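Local coordinates for protein putative aminotransferase (Actinomadura melliaura, PDB 4ZWV) that probably acts as a pyridoxal phosphate-dependent sugar aminotransferase in making the aminopentose of the indolocarbazole AT2433, at residues V129-Y134 with C162-G167; E258-H263 with E290-V295; P135-R140 with A168-V173; A157-C162 with M181-F186. All blocks are in the same frame, centred on the assembly; numbering follows the deposited sequence. Where two conformers were deposited one is given.

Contact 1 (V129-Y134 with C162-G167)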
# COMPACT_ATOMS: atom_id res chain seq x y z
N VAL A 129 -17.34 9.98 -7.41
CA VAL A 129 -16.13 10.79 -7.31
C VAL A 129 -16.48 12.27 -7.35
O VAL A 129 -17.12 12.74 -8.29
CB VAL A 129 -15.14 10.47 -8.45
CG1 VAL A 129 -13.87 11.31 -8.29
CG2 VAL A 129 -14.77 8.99 -8.42
N HIS A 130 -16.07 12.99 -6.31
CA HIS A 130 -16.26 14.44 -6.27
C HIS A 130 -15.15 15.07 -7.12
O HIS A 130 -14.19 15.66 -6.62
CB HIS A 130 -16.24 14.95 -4.84
CG HIS A 130 -17.24 14.29 -3.94
ND1 HIS A 130 -18.60 14.44 -4.10
CD2 HIS A 130 -17.06 13.49 -2.86
CE1 HIS A 130 -19.22 13.76 -3.15
NE2 HIS A 130 -18.31 13.16 -2.39
N TRP A 131 -15.32 14.92 -8.43
CA TRP A 131 -14.24 15.13 -9.40
C TRP A 131 -13.78 16.59 -9.46
O TRP A 131 -14.60 17.50 -9.57
CB TRP A 131 -14.71 14.64 -10.77
CG TRP A 131 -13.70 14.74 -11.87
CD1 TRP A 131 -13.82 15.46 -13.03
CD2 TRP A 131 -12.43 14.09 -11.93
NE1 TRP A 131 -12.70 15.29 -13.81
CE2 TRP A 131 -11.83 14.46 -13.15
CE3 TRP A 131 -11.74 13.24 -11.06
CZ2 TRP A 131 -10.56 14.00 -13.52
CZ3 TRP A 131 -10.48 12.78 -11.43
CH2 TRP A 131 -9.91 13.16 -12.66
N THR A 132 -12.46 16.77 -9.39
CA THR A 132 -11.77 18.08 -9.33
C THR A 132 -12.16 18.91 -8.11
O THR A 132 -11.76 20.07 -7.99
CB THR A 132 -11.98 18.94 -10.61
OG1 THR A 132 -13.29 19.50 -10.66
CG2 THR A 132 -11.71 18.13 -11.87
N GLY A 133 -12.89 18.31 -7.17
CA GLY A 133 -13.23 18.99 -5.93
C GLY A 133 -14.69 19.39 -5.81
O GLY A 133 -15.10 19.94 -4.79
N TYR A 134 -15.48 19.10 -6.84
CA TYR A 134 -16.88 19.53 -6.86
C TYR A 134 -17.81 18.41 -6.39
O TYR A 134 -17.82 17.33 -6.96
CB TYR A 134 -17.28 19.99 -8.26
CG TYR A 134 -18.70 20.51 -8.34
CD1 TYR A 134 -19.07 21.67 -7.65
CD2 TYR A 134 -19.67 19.86 -9.10
CE1 TYR A 134 -20.36 22.17 -7.73
CE2 TYR A 134 -20.97 20.36 -9.17
CZ TYR A 134 -21.30 21.50 -8.48
OH TYR A 134 -22.59 22.00 -8.54
N CYS A 162 -13.14 11.14 -2.29
CA CYS A 162 -12.98 12.55 -1.95
C CYS A 162 -11.56 13.02 -2.14
O CYS A 162 -11.15 14.01 -1.54
CB CYS A 162 -13.39 12.79 -0.49
SG CYS A 162 -15.08 12.30 -0.07
N ALA A 163 -10.78 12.31 -2.95
CA ALA A 163 -9.36 12.66 -3.14
C ALA A 163 -9.11 14.11 -3.53
O ALA A 163 -8.11 14.71 -3.11
CB ALA A 163 -8.74 11.74 -4.18
N HIS A 164 -10.02 14.69 -4.33
CA HIS A 164 -9.86 16.06 -4.81
C HIS A 164 -10.57 17.08 -3.94
O HIS A 164 -10.57 18.27 -4.25
CB HIS A 164 -10.40 16.21 -6.23
CG HIS A 164 -9.61 15.48 -7.26
ND1 HIS A 164 -9.97 15.44 -8.59
CD2 HIS A 164 -8.46 14.77 -7.16
CE1 HIS A 164 -9.08 14.75 -9.26
NE2 HIS A 164 -8.15 14.32 -8.42
N ALA A 165 -11.20 16.60 -2.87
CA ALA A 165 -12.23 17.39 -2.21
C ALA A 165 -12.00 17.57 -0.71
O ALA A 165 -12.95 17.76 0.05
CB ALA A 165 -13.60 16.76 -2.47
N TRP A 166 -10.75 17.57 -0.27
CA TRP A 166 -10.50 17.95 1.11
C TRP A 166 -11.11 19.34 1.39
O TRP A 166 -10.95 20.28 0.61
CB TRP A 166 -9.00 17.96 1.45
CG TRP A 166 -8.81 18.30 2.90
CD1 TRP A 166 -8.42 19.50 3.42
CD2 TRP A 166 -9.08 17.44 4.01
NE1 TRP A 166 -8.41 19.43 4.79
CE2 TRP A 166 -8.83 18.18 5.18
CE3 TRP A 166 -9.53 16.12 4.13
CZ2 TRP A 166 -8.99 17.64 6.45
CZ3 TRP A 166 -9.70 15.59 5.40
CH2 TRP A 166 -9.42 16.35 6.54
N GLY A 167 -11.83 19.44 2.50
CA GLY A 167 -12.43 20.69 2.91
C GLY A 167 -13.74 21.04 2.22
O GLY A 167 -14.29 22.12 2.46
O HOH W 1 -12.60 13.75 -5.20

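Contact 2 (E258-H263 with E290-V295)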
# COMPACT_ATOMS: atom_id res chain seq x y z
N GLU A 258 -5.90 28.15 4.60
CA GLU A 258 -5.56 29.33 3.81
C GLU A 258 -5.32 28.94 2.36
O GLU A 258 -5.72 29.65 1.44
CB GLU A 258 -4.33 30.04 4.39
CG GLU A 258 -3.78 31.17 3.52
CD GLU A 258 -4.73 32.36 3.38
OE1 GLU A 258 -5.76 32.43 4.10
OE2 GLU A 258 -4.44 33.24 2.55
N GLN A 259 -4.70 27.78 2.14
CA GLN A 259 -4.48 27.35 0.78
C GLN A 259 -5.82 27.08 0.08
O GLN A 259 -6.00 27.44 -1.08
CB GLN A 259 -3.56 26.13 0.76
CG GLN A 259 -2.09 26.52 1.00
CD GLN A 259 -1.31 25.56 1.89
OE1 GLN A 259 -0.41 25.98 2.62
NE2 GLN A 259 -1.66 24.28 1.84
N LEU A 260 -6.75 26.46 0.79
CA LEU A 260 -8.08 26.21 0.26
C LEU A 260 -8.79 27.51 -0.09
O LEU A 260 -9.48 27.61 -1.11
CB LEU A 260 -8.91 25.41 1.27
CG LEU A 260 -10.22 24.80 0.78
CD1 LEU A 260 -10.03 24.00 -0.51
CD2 LEU A 260 -10.80 23.92 1.88
N ARG A 261 -8.64 28.51 0.77
CA ARG A 261 -9.23 29.82 0.53
C ARG A 261 -8.69 30.40 -0.78
O ARG A 261 -9.45 30.96 -1.56
CB ARG A 261 -8.94 30.75 1.70
CG ARG A 261 -9.65 32.10 1.61
CD ARG A 261 -9.12 33.07 2.64
NE ARG A 261 -7.77 33.49 2.31
CZ ARG A 261 -7.48 34.41 1.39
NH1 ARG A 261 -8.46 35.00 0.72
NH2 ARG A 261 -6.22 34.73 1.13
N LEU A 262 -7.40 30.21 -1.05
CA LEU A 262 -6.81 30.72 -2.28
C LEU A 262 -7.29 29.96 -3.52
O LEU A 262 -7.59 30.57 -4.55
CB LEU A 262 -5.28 30.68 -2.20
CG LEU A 262 -4.66 31.64 -1.17
CD1 LEU A 262 -3.18 31.39 -1.03
CD2 LEU A 262 -4.92 33.09 -1.56
N HIS A 263 -7.39 28.63 -3.42
CA HIS A 263 -7.99 27.84 -4.51
C HIS A 263 -9.35 28.42 -4.88
O HIS A 263 -9.66 28.65 -6.05
CB HIS A 263 -8.19 26.37 -4.12
CG HIS A 263 -6.96 25.51 -4.27
ND1 HIS A 263 -6.85 24.54 -5.24
CD2 HIS A 263 -5.81 25.45 -3.55
CE1 HIS A 263 -5.69 23.92 -5.12
NE2 HIS A 263 -5.04 24.46 -4.10
N GLU A 290 -19.96 23.62 -1.55
CA GLU A 290 -18.70 24.32 -1.66
C GLU A 290 -17.61 23.35 -2.07
O GLU A 290 -17.27 22.45 -1.30
CB GLU A 290 -18.34 25.00 -0.33
CG GLU A 290 -17.06 25.82 -0.40
CD GLU A 290 -16.78 26.59 0.89
OE1 GLU A 290 -16.87 25.99 1.99
OE2 GLU A 290 -16.49 27.80 0.81
N GLY A 291 -17.10 23.52 -3.28
CA GLY A 291 -16.05 22.65 -3.80
C GLY A 291 -14.66 23.11 -3.41
O GLY A 291 -14.49 24.17 -2.80
N SER A 292 -13.67 22.31 -3.76
CA SER A 292 -12.30 22.59 -3.34
C SER A 292 -11.36 22.93 -4.48
O SER A 292 -10.20 23.26 -4.24
CB SER A 292 -11.76 21.40 -2.54
OG SER A 292 -12.52 21.25 -1.34
N PHE A 293 -11.85 22.84 -5.72
CA PHE A 293 -11.08 23.30 -6.89
C PHE A 293 -9.63 22.81 -6.94
O PHE A 293 -8.68 23.59 -6.97
CB PHE A 293 -11.13 24.82 -6.97
CG PHE A 293 -12.50 25.34 -7.24
CD1 PHE A 293 -13.01 25.32 -8.53
CD2 PHE A 293 -13.29 25.81 -6.22
CE1 PHE A 293 -14.29 25.79 -8.80
CE2 PHE A 293 -14.57 26.28 -6.48
CZ PHE A 293 -15.07 26.27 -7.77
N TYR A 294 -9.48 21.49 -6.93
CA TYR A 294 -8.19 20.87 -7.15
C TYR A 294 -7.57 21.43 -8.43
O TYR A 294 -6.38 21.77 -8.46
CB TYR A 294 -8.38 19.36 -7.22
CG TYR A 294 -7.14 18.54 -7.43
CD1 TYR A 294 -6.08 18.59 -6.53
CD2 TYR A 294 -7.05 17.65 -8.50
CE1 TYR A 294 -4.95 17.80 -6.71
CE2 TYR A 294 -5.94 16.86 -8.69
CZ TYR A 294 -4.89 16.95 -7.79
OH TYR A 294 -3.79 16.16 -7.98
N VAL A 295 -8.39 21.52 -9.47
CA VAL A 295 -8.05 22.22 -10.72
C VAL A 295 -9.30 22.98 -11.15
O VAL A 295 -10.37 22.79 -10.56
CB VAL A 295 -7.60 21.25 -11.85
CG1 VAL A 295 -6.30 20.54 -11.48
CG2 VAL A 295 -8.70 20.24 -12.16

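Contact 3 (P135-R140 with A168-V173)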
# COMPACT_ATOMS: atom_id res chain seq x y z
N PRO A 135 -18.60 18.67 -5.35
CA PRO A 135 -19.39 17.54 -4.83
C PRO A 135 -20.56 17.09 -5.69
O PRO A 135 -21.27 17.90 -6.31
CB PRO A 135 -19.92 18.07 -3.49
CG PRO A 135 -18.98 19.18 -3.12
CD PRO A 135 -18.63 19.82 -4.44
N VAL A 136 -20.74 15.78 -5.70
CA VAL A 136 -21.92 15.10 -6.23
C VAL A 136 -23.17 15.49 -5.43
O VAL A 136 -23.08 15.82 -4.25
CB VAL A 136 -21.69 13.56 -6.17
CG1 VAL A 136 -22.89 12.77 -6.63
CG2 VAL A 136 -20.45 13.18 -7.00
N ASP A 137 -24.33 15.46 -6.09
CA ASP A 137 -25.61 15.68 -5.44
C ASP A 137 -25.98 14.49 -4.55
O ASP A 137 -26.72 13.59 -4.97
CB ASP A 137 -26.67 15.92 -6.52
CG ASP A 137 -28.01 16.37 -5.96
OD1 ASP A 137 -28.26 16.29 -4.73
OD2 ASP A 137 -28.85 16.80 -6.78
N LEU A 138 -25.48 14.49 -3.32
CA LEU A 138 -25.59 13.33 -2.45
C LEU A 138 -27.02 13.03 -2.00
O LEU A 138 -27.37 11.87 -1.81
CB LEU A 138 -24.68 13.50 -1.22
CG LEU A 138 -23.19 13.47 -1.56
CD1 LEU A 138 -22.39 13.83 -0.31
CD2 LEU A 138 -22.74 12.11 -2.09
N ASP A 139 -27.86 14.06 -1.85
CA ASP A 139 -29.25 13.83 -1.46
C ASP A 139 -30.00 13.12 -2.59
O ASP A 139 -30.84 12.25 -2.34
CB ASP A 139 -29.98 15.13 -1.12
CG ASP A 139 -29.52 15.76 0.20
OD1 ASP A 139 -28.73 15.16 0.95
OD2 ASP A 139 -29.99 16.89 0.48
N ARG A 140 -29.74 13.52 -3.82
CA ARG A 140 -30.38 12.87 -4.96
C ARG A 140 -29.94 11.42 -5.05
O ARG A 140 -30.76 10.51 -5.28
CB ARG A 140 -30.05 13.61 -6.26
CG ARG A 140 -30.71 12.99 -7.45
CD ARG A 140 -30.50 13.80 -8.70
NE ARG A 140 -31.05 13.10 -9.85
CZ ARG A 140 -30.72 13.37 -11.11
NH1 ARG A 140 -29.86 14.33 -11.37
NH2 ARG A 140 -31.27 12.67 -12.09
N ALA A 168 -14.23 20.17 1.33
CA ALA A 168 -15.48 20.45 0.62
C ALA A 168 -16.68 20.16 1.49
O ALA A 168 -16.59 19.40 2.46
CB ALA A 168 -15.56 19.62 -0.67
N SER A 169 -17.82 20.77 1.14
CA SER A 169 -19.06 20.53 1.86
C SER A 169 -20.22 20.51 0.88
O SER A 169 -20.12 21.00 -0.24
CB SER A 169 -19.30 21.60 2.92
OG SER A 169 -19.45 22.86 2.32
N TYR A 170 -21.34 19.94 1.33
CA TYR A 170 -22.53 19.83 0.50
C TYR A 170 -23.73 20.06 1.39
O TYR A 170 -23.90 19.38 2.41
CB TYR A 170 -22.56 18.46 -0.19
CG TYR A 170 -23.91 18.10 -0.78
CD1 TYR A 170 -24.28 18.51 -2.06
CD2 TYR A 170 -24.81 17.32 -0.06
CE1 TYR A 170 -25.52 18.16 -2.60
CE2 TYR A 170 -26.05 16.97 -0.58
CZ TYR A 170 -26.39 17.39 -1.85
OH TYR A 170 -27.61 17.02 -2.37
N ARG A 171 -24.53 21.05 1.01
CA ARG A 171 -25.73 21.44 1.73
C ARG A 171 -25.47 21.64 3.22
O ARG A 171 -26.26 21.25 4.08
CB ARG A 171 -26.85 20.43 1.46
CG ARG A 171 -27.29 20.57 0.01
CD ARG A 171 -28.55 19.82 -0.36
NE ARG A 171 -28.81 20.03 -1.78
CZ ARG A 171 -29.70 19.34 -2.50
NH1 ARG A 171 -30.43 18.39 -1.93
NH2 ARG A 171 -29.84 19.61 -3.79
N GLY A 172 -24.35 22.30 3.51
CA GLY A 172 -24.08 22.76 4.86
C GLY A 172 -23.45 21.71 5.75
O GLY A 172 -23.29 21.93 6.95
N VAL A 173 -23.08 20.58 5.14
CA VAL A 173 -22.53 19.45 5.86
C VAL A 173 -21.20 19.07 5.21
O VAL A 173 -21.13 18.88 3.99
CB VAL A 173 -23.50 18.25 5.85
CG1 VAL A 173 -22.85 17.00 6.46
CG2 VAL A 173 -24.79 18.61 6.58
O HOH W 2 -31.19 17.41 -5.44

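Contact 4 (A157-C162 with M181-F186). With GOL (glycerol), chain C.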
# COMPACT_ATOMS: atom_id res chain seq x y z
N ALA A 157 -24.18 -0.10 -1.43
CA ALA A 157 -23.37 0.84 -0.70
C ALA A 157 -22.80 1.90 -1.62
O ALA A 157 -22.50 1.61 -2.77
CB ALA A 157 -22.26 0.13 0.03
N VAL A 158 -22.65 3.10 -1.09
CA VAL A 158 -21.93 4.16 -1.79
C VAL A 158 -20.60 4.40 -1.09
O VAL A 158 -20.54 4.52 0.13
CB VAL A 158 -22.73 5.48 -1.81
CG1 VAL A 158 -21.85 6.64 -2.30
CG2 VAL A 158 -23.94 5.33 -2.69
N ILE A 159 -19.53 4.47 -1.88
CA ILE A 159 -18.24 4.92 -1.40
C ILE A 159 -17.92 6.22 -2.12
O ILE A 159 -17.96 6.27 -3.35
CB ILE A 159 -17.13 3.90 -1.66
CG1 ILE A 159 -17.42 2.59 -0.91
CG2 ILE A 159 -15.78 4.48 -1.25
CD1 ILE A 159 -16.64 1.39 -1.48
N GLU A 160 -17.66 7.28 -1.36
CA GLU A 160 -17.32 8.58 -1.94
C GLU A 160 -15.82 8.75 -2.05
O GLU A 160 -15.11 8.71 -1.04
CB GLU A 160 -17.88 9.73 -1.09
CG GLU A 160 -19.40 9.77 -0.99
CD GLU A 160 -19.87 10.88 -0.05
OE1 GLU A 160 -19.26 11.97 -0.06
OE2 GLU A 160 -20.84 10.65 0.70
N ASP A 161 -15.34 8.94 -3.28
CA ASP A 161 -13.93 9.23 -3.52
C ASP A 161 -13.75 10.73 -3.40
O ASP A 161 -14.16 11.49 -4.28
CB ASP A 161 -13.49 8.70 -4.89
CG ASP A 161 -12.02 8.96 -5.19
OD1 ASP A 161 -11.39 9.79 -4.52
OD2 ASP A 161 -11.49 8.32 -6.11
N CYS A 162 -13.14 11.14 -2.29
CA CYS A 162 -12.98 12.55 -1.95
C CYS A 162 -11.56 13.02 -2.14
O CYS A 162 -11.15 14.01 -1.54
CB CYS A 162 -13.39 12.79 -0.49
SG CYS A 162 -15.08 12.30 -0.07
N MSE A 181 -19.46 5.84 3.44
CA MSE A 181 -18.02 5.78 3.58
C MSE A 181 -17.38 6.78 2.64
O MSE A 181 -17.80 6.91 1.49
CB MSE A 181 -17.49 4.37 3.28
CG MSE A 181 -17.89 3.36 4.34
SE MSE A 181 -16.93 1.69 4.14
CE MSE A 181 -18.09 0.91 2.79
N CYS A 182 -16.36 7.48 3.12
CA CYS A 182 -15.63 8.46 2.33
C CYS A 182 -14.15 8.17 2.38
O CYS A 182 -13.65 7.75 3.42
CB CYS A 182 -15.84 9.87 2.85
SG CYS A 182 -17.51 10.44 2.65
N VAL A 183 -13.46 8.40 1.27
CA VAL A 183 -12.01 8.25 1.26
C VAL A 183 -11.35 9.54 0.81
O VAL A 183 -11.58 10.01 -0.30
CB VAL A 183 -11.52 7.10 0.35
CG1 VAL A 183 -9.98 6.98 0.44
CG2 VAL A 183 -12.19 5.77 0.74
N PHE A 184 -10.54 10.11 1.70
CA PHE A 184 -9.73 11.27 1.37
C PHE A 184 -8.31 10.85 1.02
O PHE A 184 -7.85 9.81 1.48
CB PHE A 184 -9.71 12.25 2.55
CG PHE A 184 -11.05 12.83 2.87
CD1 PHE A 184 -11.90 12.20 3.77
CD2 PHE A 184 -11.47 14.00 2.26
CE1 PHE A 184 -13.15 12.74 4.08
CE2 PHE A 184 -12.72 14.55 2.55
CZ PHE A 184 -13.56 13.92 3.47
N SER A 185 -7.64 11.64 0.19
CA SER A 185 -6.25 11.39 -0.18
C SER A 185 -5.34 12.49 0.33
O SER A 185 -5.66 13.68 0.19
CB SER A 185 -6.08 11.30 -1.69
OG SER A 185 -4.69 11.30 -2.03
N PHE A 186 -4.20 12.07 0.89
CA PHE A 186 -3.16 13.01 1.31
C PHE A 186 -1.88 12.78 0.51
O PHE A 186 -0.76 13.00 0.99
CB PHE A 186 -2.90 12.88 2.82
CG PHE A 186 -4.15 12.96 3.66
CD1 PHE A 186 -5.12 13.93 3.41
CD2 PHE A 186 -4.36 12.06 4.68
CE1 PHE A 186 -6.27 14.00 4.19
CE2 PHE A 186 -5.50 12.11 5.46
CZ PHE A 186 -6.46 13.09 5.21
C1 GOL C . -22.03 1.82 3.82
O1 GOL C . -23.04 1.58 4.77
C2 GOL C . -22.25 3.16 3.13
O2 GOL C . -21.02 3.55 2.56
C3 GOL C . -23.34 2.99 2.07
O3 GOL C . -23.84 4.19 1.50
O HOH W 3 -9.65 8.78 -2.62
O HOH W 4 -8.80 14.32 0.05

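Contact 1 (V129-Y134 with C162-G167)
In the pyridoxal phosphate site, the loop after strand 123-129 meets the loop after strand 157-161, where His164, a residue that binds the cofactor, lies against Trp131, Thr132 and Gly133. The His164 imidazole is held at its ND1 edge: Thr132 N donates to ND1 over 2.9 Å. The nitrogen lies almost exactly in the ring plane, although the bond is bent to 136° at the hydrogen. The ring of Trp131 runs alongside, pointing the same way, with CZ3 3.2 Å from His164 CE1. The two planes are inclined by 36°. Tyr294 adds a ring stack on His164. Water 1 joins the backbones, donating to His130 O at 2.9 Å and accepting from His164 N. Gly133 CA sits 3.2 Å from His164 O, a buried carbonyl with no polar partner in the model; a side chain at Gly133 would be pressed against that oxygen and against the preceding carbonyl. Further along, the CB atoms of His130 and Ala165 meet at 4.0 Å, and Cys162 SG approaches the edge of the His130 ring, 3.6 Å from CD2. His130 NE2 itself bonds to Glu160. An alanine in place of His164 would probably leave Thr132 N without its acceptor, open a gap beside Trp131 and Tyr294, and cost the cofactor one of its contacts. A type I turn from Cys162 to Ala165 carries the histidine into place, an arrangement of loops at strand ends that forms the cofactor pocket in aminotransferases of this fold.

Contact 2 (E258-H263 with E290-V295)
His263, buried on helix 243-273, reaches the backbone of the bend at Ser292-Phe293, and this is the tight part of the contact. Its ND1 donates to Phe293 O over 2.7 Å, nearly straight at 166°. The oxygen lies close to the imidazole plane, whereas the nitrogen stands well above the plane of the carbonyl. CG lies beside the backbone N (chi1 -82°), on the side of the bend, and the ring meets the bend with its ND1-CE1 edge; His263 CE1 comes within 4.0 Å of Tyr294 O. His263 CB packs 3.7 Å from Ser292 O, a carbonyl that also accepts from His191 NE2. One turn back, Leu260, in one of its two conformers, puts CD1 3.7 Å from Ser292 CB; the serine hydroxyl is bonded to Trp166 O. The outward side is looser. Although Phe293 starts toward the helix, its ring swings off and is partly exposed. On the exposed side of the helix, Arg261 grips Glu258 side-on instead of touching the bend: NE reaches OE1 and NH2 reaches OE2, the latter at 2.7 Å. A phenylalanine in place of His263 would probably leave Phe293 O without its side-chain donor and let the bend shift against the helix. A long helix packed against the chain just before strand 296-300 is consistent with the way fold-type I aminotransferases join their large and small domains, here beside the cofactor pocket.

Contact 3 (P135-R140 with A168-V173)
Tyr170 lays its ring against the start of helix 138-152, with Leu138 CB 3.8 Å from CE2. Pro135 continues the apolar patch, its CB meeting Tyr170 CB at 4.2 Å and its CG facing Ala168 CB at the same separation. One face of the ring receives backbone atoms, Val136 O and Leu138 N; over the centre of the other lies Arg171 CG, so the tyrosine is sandwiched between the helix start and its own neighbour. Tyr170 and Arg171 begin a type I' turn that closes at Val173, the two-residue turn of the beta-hairpin formed by strands 169-170 and 173-174, and this hairpin end abuts the helix N-terminus. Asp137 is the N-cap there: its OD1 accepts from Arg140 N at 3.3 Å from above the carboxylate plane. From the opposite face of that plane, Tyr170 OH donates to Asp137 OD1 over 2.6 Å. The hydroxyl also accepts from Asp139 N at 3.0 Å, which ties the ring's tip to the first turn of the helix by two bonds. Outermost comes the charge network. Arg171, extended from CG to NE, lays its guanidinium over the tyrosine oxygen and sends NH1 to Asp139 OD2, a 2.9 Å salt bridge, while Asp288 takes NE. Asp137 OD1 lies over the guanidinium face, a long ion pair with no N-H directed at it, and water 2 spans Asp137 OD2 and Arg171 NH2.

Contact 4 (A157-C162 with M181-F186)
Cys162 and Phe184 meet face-on: the cysteine CB lies over one face of the phenylalanine ring, 3.9 Å from its centroid and displaced toward the rim, a CH-pi contact. SG stands over the same ring, 21° off the normal, as a sulfur-aromatic contact, placed there with SG beside the backbone N (chi1 -57°). Trp166 meets Phe184 edge-to-face. Next along the sheet, Cys182 lies with its CB 3.9 Å from Cys162 SG, while its own sulfur touches the Glu160 carboxylate, 3.6 Å from OE1. That oxygen accepts from His130 NE2, and OE2 is bonded to Asn180. On the other face of the sheet, where Ile159 packs on helix 57-66, Ile159 and the selenomethionine Met181 cross obliquely. The selenomethionine chain is bent at chi3 (-84°), and CE comes 4.1 Å from Ile159 CG1; Ile159 CG2 rests on Val183 CG2. A parallel ladder sets the register: Glu160 N donates to Met181 O, Val183 N to Glu160 O over 2.9 Å, and Cys162 N to Val183 O over 2.8 Å. Where the strands begin, a glycerol, probably from the crystallisation liquor, bridges them, its O2 donating to Val158 O and accepting from Met181 N. At the far end, water 4 accepts from Ser185 N, and Ser185 OG bonds to a phosphate oxygen of the cofactor-bearing lysine at position 190. Neighbouring parallel strands with cofactor ligands at their C-terminal ends are characteristic of the large-domain sheet of fold-type I pyridoxal phosphate enzymes.

In the fold
Contact 1 is central, about 5 Å from the chain's centre, with the centres of contacts 2, 3 and 4 lying 10, 11 and 9 Å from its own. Contacts 1, 3 and 4 interleave along the sequence: 135-140 follows 129-134 directly, 168-173 follows 162-167, and Cys162 belongs to both contacts 1 and 4. Contact 4 lies within the seven-stranded sheet, contact 1 at the ends of its strands, and contact 3 where helix 138-152 meets the 169-170 hairpin. Contact 2 comes last in sequence; it touches contacts 1 and 3 but stays about 7 Å, nearest atoms, from contact 4. Together they connect the sheet, through the cofactor pocket, to long helix 243-273.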